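Local structure of uncharacterized protein (Bacteroides vulgatus, 4R8O) at residues T23-K26 / M31-N34; E52-N57 / N61-N66. The protein is of unknown function but belongs to the DUF3836 family, whose fold is a single-layer antiparallel beta sheet probably evolved from repeated beta hairpins. One frame throughout, in Å; residues are numbered along the deposited sequence.

How the contacts relate
Contacts 1 and 2 lie in two hairpins of one seven-stranded antiparallel sheet: 23-26 with 31-34 joins strands 18-28 and 31-42, and 52-57 with 61-66 joins strands 48-57 and 62-73. Both are surface contacts, but contact 2 sits nearer the middle, its centre about 10 Å from the centre of the chain against about 16 Å for contact 1. The chemistry differs accordingly. Contact 1 is small, with two backbone bonds and one phenylalanine; contact 2 buries more than twice the area through paired tryptophans and amide and carboxylate side chains. They meet because strands 31-42 and 48-57 are neighbours: N34 packs on W56 and W63, and T23 on W63.

Contact 1 of 2, residues T23-K26 / M31-N34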
loop_
_atom_site.group_PDB
_atom_site.type_symbol
_atom_site.label_atom_id
_atom_site.label_comp_id
_atom_site.label_asym_id
_atom_site.label_seq_id
_atom_site.Cartn_x
_atom_site.Cartn_y
_atom_site.Cartn_z
ATOM N N THR A 23 3.481 -1.157 -8.903
ATOM C CA THR A 23 3.035 -2.517 -9.121
ATOM C C THR A 23 4.261 -3.434 -9.016
ATOM O O THR A 23 5.351 -3.092 -9.476
ATOM C CB THR A 23 2.350 -2.616 -10.468
ATOM O OG1 THR A 23 1.357 -1.588 -10.566
ATOM C CG2 THR A 23 1.674 -3.942 -10.630
ATOM N N ILE A 24 4.064 -4.590 -8.394
ATOM C CA ILE A 24 5.142 -5.558 -8.192
ATOM C C ILE A 24 4.673 -6.826 -8.866
ATOM O O ILE A 24 3.493 -7.209 -8.754
ATOM C CB ILE A 24 5.507 -5.779 -6.708
ATOM C CG1 ILE A 24 5.731 -4.425 -6.013
ATOM C CG2 ILE A 24 6.788 -6.597 -6.584
ATOM C CD1 ILE A 24 5.755 -4.484 -4.492
ATOM N N PHE A 25 5.584 -7.438 -9.613
ATOM C CA PHE A 25 5.278 -8.638 -10.350
ATOM C C PHE A 25 6.294 -9.714 -10.011
ATOM O O PHE A 25 7.383 -9.420 -9.523
ATOM C CB PHE A 25 5.418 -8.429 -11.851
ATOM C CG PHE A 25 4.746 -7.212 -12.412
ATOM C CD1 PHE A 25 5.433 -5.995 -12.498
ATOM C CD2 PHE A 25 3.481 -7.303 -13.018
ATOM C CE1 PHE A 25 4.840 -4.867 -13.082
ATOM C CE2 PHE A 25 2.899 -6.167 -13.632
ATOM C CZ PHE A 25 3.566 -4.945 -13.637
ATOM N N LYS A 26 5.931 -10.950 -10.341
ATOM C CA LYS A 26 6.875 -12.059 -10.457
ATOM C C LYS A 26 7.049 -12.320 -11.960
ATOM O O LYS A 26 6.152 -12.008 -12.758
ATOM C CB LYS A 26 6.320 -13.290 -9.762
ATOM C CG LYS A 26 6.132 -13.122 -8.254
ATOM C CD LYS A 26 5.500 -14.358 -7.626
ATOM C CE LYS A 26 5.547 -14.332 -6.103
ATOM N NZ LYS A 26 4.906 -15.557 -5.548
HETATM N N MSE A 31 7.384 -13.422 -19.236
HETATM C CA MSE A 31 6.033 -13.102 -18.899
HETATM C C MSE A 31 5.966 -12.692 -17.440
HETATM O O MSE A 31 6.388 -13.437 -16.531
HETATM C CB MSE A 31 5.142 -14.295 -19.183
HETATM C CG MSE A 31 3.702 -13.825 -19.282
HETATM SE SE MSE A 31 2.506 -15.330 -18.832
HETATM C CE MSE A 31 0.859 -14.266 -18.608
ATOM N N LEU A 32 5.401 -11.502 -17.231
ATOM C CA LEU A 32 5.156 -10.930 -15.907
ATOM C C LEU A 32 3.817 -11.367 -15.388
ATOM O O LEU A 32 2.838 -11.434 -16.126
ATOM C CB LEU A 32 5.093 -9.403 -15.967
ATOM C CG LEU A 32 6.338 -8.609 -16.300
ATOM C CD1 LEU A 32 5.991 -7.146 -16.531
ATOM C CD2 LEU A 32 7.355 -8.738 -15.181
ATOM N N THR A 33 3.749 -11.576 -14.092
ATOM C CA THR A 33 2.495 -11.939 -13.481
ATOM C C THR A 33 2.315 -11.072 -12.255
ATOM O O THR A 33 3.215 -10.919 -11.426
ATOM C CB THR A 33 2.402 -13.448 -13.230
ATOM O OG1 THR A 33 1.240 -13.727 -12.454
ATOM C CG2 THR A 33 3.647 -13.992 -12.535
ATOM N N ASN A 34 1.145 -10.462 -12.177
ATOM C CA ASN A 34 0.827 -9.536 -11.104
ATOM C C ASN A 34 0.971 -10.158 -9.736
ATOM O O ASN A 34 0.544 -11.296 -9.543
ATOM C CB ASN A 34 -0.618 -9.043 -11.243
ATOM C CG ASN A 34 -0.783 -8.005 -12.321
ATOM O OD1 ASN A 34 0.196 -7.437 -12.798
ATOM N ND2 ASN A 34 -2.035 -7.730 -12.709
#
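The ring of F25 receives the methyl CD1 of L32 squarely on one face: CD1 stands 4.1 Å from the ring centroid, only 2° off the ring normal, a CH-pi contact. The other leucine methyl, CD2, rests against the F25 CB at 3.9 Å. With its CG anti to the carbonyl carbon (chi1 -48°), F25 lays its ring where three other groups also reach it. The methyl CG2 of T23, from its own strand, covers the opposite face toward the rim; the carbonyl O of T33 lies at the edge, in the ring plane; and N34 OD1 comes obliquely to 3.1 Å from CE2. Phenylalanine suits this place because it offers both an apolar face and an edge that tolerates oxygen.

Next to it, K26 and T33 form an antiparallel hydrogen-bonded pair, K26 N giving to T33 O at 2.9 Å and T33 N to K26 O at 2.8 Å. On their face of the sheet T33 CG2 touches K26 CB at 3.9 Å. T33 holds OG1 anti to its backbone N (chi1 172°), which leaves CG2 to lean toward the lysine backbone. Putting a serine at F25 would probably leave the L32 and T23 methyls without the ring that joins them and open a gap between them.

Further out, the K26 amine makes a cation-pi contact with Y35, and F25 bonds by its backbone to I9 and touches N11. Backbone bonds thus set the strand pairing here, while a partly exposed aromatic, whose faces pack on the L32 and T23 methyls and whose edge meets the T33 carbonyl oxygen, shields these apolar groups in a single-layer sheet.

Contact 2 of 2, residues E52-N57 / N61-N66; sequences EAQKWN and NRWENN
A beta hairpin with a G1 bulge brings strand 48-57 against strand 62-73: N61 and R62 both face N57, and N61 takes the left-handed backbone conformation that asparagine tolerates well. N57 N gives to R62 O at 2.9 Å, R62 N returns a longer bond to N57 O, and K55 and E64 pair through two nearly straight backbone bonds.

On one face W56 and W63 form a non-hydrogen-bonded pair. W56 turns the edge of its six-membered ring onto the face of W63, with CE3 above the middle of that indole and the planes at 70°, a T-shaped stack. W56 reaches there with CG anti to its backbone N (chi1 -177°), and R62 N lies over its face near the rim. Farther along, Q54 NE2 bonds N65 OD1 at 2.9 Å from above the carbonyl plane, while Q54 OE1 is taken by N39 and E52 OE2 by Y92.

The other face is charged. N57 ND2 meets E64 OE2 at 2.7 Å from above the carboxylate plane, and R62 NH1 adds a salt bridge to OE2 at 3.5 Å along its own strand. The G1 bulge closes a two-stranded antiparallel hairpin, consistent with a single-layer sheet evolved from hairpin repeats.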
loop_
_atom_site.group_PDB
_atom_site.type_symbol
_atom_site.label_atom_id
_atom_site.label_comp_id
_atom_site.label_asym_id
_atom_site.label_seq_id
_atom_site.Cartn_x
_atom_site.Cartn_y
_atom_site.Cartn_z
ATOM N N GLU A 52 -1.751 1.820 0.557
ATOM C CA GLU A 52 -2.652 0.682 0.460
ATOM C C GLU A 52 -1.963 -0.440 -0.299
ATOM O O GLU A 52 -1.515 -0.250 -1.421
ATOM C CB GLU A 52 -3.917 1.102 -0.277
ATOM C CG GLU A 52 -5.020 0.084 -0.204
ATOM C CD GLU A 52 -6.202 0.440 -1.073
ATOM O OE1 GLU A 52 -6.324 1.602 -1.530
ATOM O OE2 GLU A 52 -7.035 -0.442 -1.294
ATOM N N ALA A 53 -1.937 -1.617 0.294
ATOM C CA ALA A 53 -1.198 -2.793 -0.223
ATOM C C ALA A 53 -2.190 -3.822 -0.684
ATOM O O ALA A 53 -2.837 -4.450 0.152
ATOM C CB ALA A 53 -0.377 -3.371 0.897
ATOM N N GLN A 54 -2.355 -3.968 -1.996
ATOM C CA GLN A 54 -3.306 -4.926 -2.550
ATOM C C GLN A 54 -2.569 -6.125 -3.079
ATOM O O GLN A 54 -1.445 -5.998 -3.542
ATOM C CB GLN A 54 -4.111 -4.275 -3.651
ATOM C CG GLN A 54 -5.085 -3.267 -3.125
ATOM C CD GLN A 54 -5.944 -2.678 -4.231
ATOM O OE1 GLN A 54 -5.424 -2.192 -5.218
ATOM N NE2 GLN A 54 -7.267 -2.700 -4.053
ATOM N N LYS A 55 -3.228 -7.271 -3.039
ATOM C CA LYS A 55 -2.673 -8.517 -3.530
ATOM C C LYS A 55 -3.433 -8.987 -4.767
ATOM O O LYS A 55 -4.642 -8.786 -4.892
ATOM C CB LYS A 55 -2.719 -9.575 -2.421
ATOM C CG LYS A 55 -4.071 -9.758 -1.702
ATOM C CD LYS A 55 -4.280 -11.152 -1.091
ATOM C CE LYS A 55 -4.214 -12.252 -2.155
ATOM N NZ LYS A 55 -4.947 -13.491 -1.784
ATOM N N TRP A 56 -2.724 -9.634 -5.677
ATOM C CA TRP A 56 -3.362 -10.137 -6.888
ATOM C C TRP A 56 -3.937 -11.514 -6.598
ATOM O O TRP A 56 -3.202 -12.411 -6.160
ATOM C CB TRP A 56 -2.362 -10.199 -8.032
ATOM C CG TRP A 56 -2.972 -10.642 -9.313
ATOM C CD1 TRP A 56 -2.744 -11.819 -9.950
ATOM C CD2 TRP A 56 -3.926 -9.932 -10.093
ATOM N NE1 TRP A 56 -3.488 -11.890 -11.099
ATOM C CE2 TRP A 56 -4.216 -10.737 -11.220
ATOM C CE3 TRP A 56 -4.555 -8.683 -9.962
ATOM C CZ2 TRP A 56 -5.108 -10.346 -12.207
ATOM C CZ3 TRP A 56 -5.439 -8.278 -10.951
ATOM C CH2 TRP A 56 -5.714 -9.123 -12.065
ATOM N N ASN A 57 -5.234 -11.685 -6.847
ATOM C CA ASN A 57 -5.848 -12.999 -6.756
ATOM C C ASN A 57 -6.096 -13.500 -8.163
ATOM O O ASN A 57 -7.130 -13.194 -8.773
ATOM C CB ASN A 57 -7.126 -12.960 -5.953
ATOM C CG ASN A 57 -7.698 -14.345 -5.698
ATOM O OD1 ASN A 57 -6.999 -15.361 -5.828
ATOM N ND2 ASN A 57 -8.971 -14.403 -5.323
ATOM N N ASN A 61 -8.839 -13.337 -10.550
ATOM C CA ASN A 61 -8.303 -12.383 -11.492
ATOM C C ASN A 61 -8.622 -10.910 -11.166
ATOM O O ASN A 61 -9.216 -10.186 -11.950
ATOM C CB ASN A 61 -8.755 -12.769 -12.901
ATOM C CG ASN A 61 -7.849 -12.195 -13.976
ATOM O OD1 ASN A 61 -6.972 -12.894 -14.508
ATOM N ND2 ASN A 61 -8.021 -10.917 -14.272
ATOM N N ARG A 62 -8.220 -10.485 -9.982
ATOM C CA ARG A 62 -8.509 -9.135 -9.521
ATOM C C ARG A 62 -7.584 -8.755 -8.396
ATOM O O ARG A 62 -6.989 -9.622 -7.757
ATOM C CB ARG A 62 -9.973 -9.013 -9.050
ATOM C CG ARG A 62 -10.372 -9.915 -7.880
ATOM C CD ARG A 62 -11.819 -9.692 -7.483
ATOM N NE ARG A 62 -11.956 -8.395 -6.822
ATOM C CZ ARG A 62 -11.893 -8.160 -5.499
ATOM N NH1 ARG A 62 -11.755 -9.142 -4.598
ATOM N NH2 ARG A 62 -12.016 -6.905 -5.061
ATOM N N TRP A 63 -7.522 -7.450 -8.141
ATOM C CA TRP A 63 -6.762 -6.871 -7.026
ATOM C C TRP A 63 -7.601 -6.887 -5.747
ATOM O O TRP A 63 -8.642 -6.218 -5.704
ATOM C CB TRP A 63 -6.357 -5.416 -7.340
ATOM C CG TRP A 63 -5.241 -5.273 -8.336
ATOM C CD1 TRP A 63 -5.302 -4.638 -9.533
ATOM C CD2 TRP A 63 -3.888 -5.728 -8.191
ATOM N NE1 TRP A 63 -4.098 -4.685 -10.160
ATOM C CE2 TRP A 63 -3.201 -5.351 -9.370
ATOM C CE3 TRP A 63 -3.192 -6.426 -7.188
ATOM C CZ2 TRP A 63 -1.829 -5.641 -9.582
ATOM C CZ3 TRP A 63 -1.814 -6.713 -7.386
ATOM C CH2 TRP A 63 -1.155 -6.322 -8.572
ATOM N N GLU A 64 -7.141 -7.591 -4.707
ATOM C CA GLU A 64 -7.897 -7.700 -3.428
ATOM C C GLU A 64 -7.270 -6.885 -2.284
ATOM O O GLU A 64 -6.063 -6.996 -2.006
ATOM C CB GLU A 64 -8.052 -9.162 -3.012
ATOM C CG GLU A 64 -8.720 -10.020 -4.075
ATOM C CD GLU A 64 -9.067 -11.421 -3.607
ATOM O OE1 GLU A 64 -8.517 -11.870 -2.577
ATOM O OE2 GLU A 64 -9.854 -12.104 -4.308
ATOM N N ASN A 65 -8.103 -6.092 -1.613
ATOM C CA ASN A 65 -7.639 -5.251 -0.503
ATOM C C ASN A 65 -7.106 -6.116 0.615
ATOM O O ASN A 65 -7.652 -7.175 0.878
ATOM C CB ASN A 65 -8.766 -4.362 -0.014
ATOM C CG ASN A 65 -9.121 -3.300 -1.025
ATOM O OD1 ASN A 65 -9.336 -3.597 -2.195
ATOM N ND2 ASN A 65 -9.176 -2.070 -0.597
ATOM N N ASN A 66 -5.995 -5.714 1.219
ATOM C CA ASN A 66 -5.371 -6.545 2.265
ATOM C C ASN A 66 -4.989 -5.702 3.473
ATOM O O ASN A 66 -5.647 -5.747 4.499
ATOM C CB ASN A 66 -4.168 -7.336 1.680
ATOM C CG ASN A 66 -3.368 -8.072 2.759
ATOM O OD1 ASN A 66 -3.935 -8.595 3.722
ATOM N ND2 ASN A 66 -2.051 -8.094 2.619
#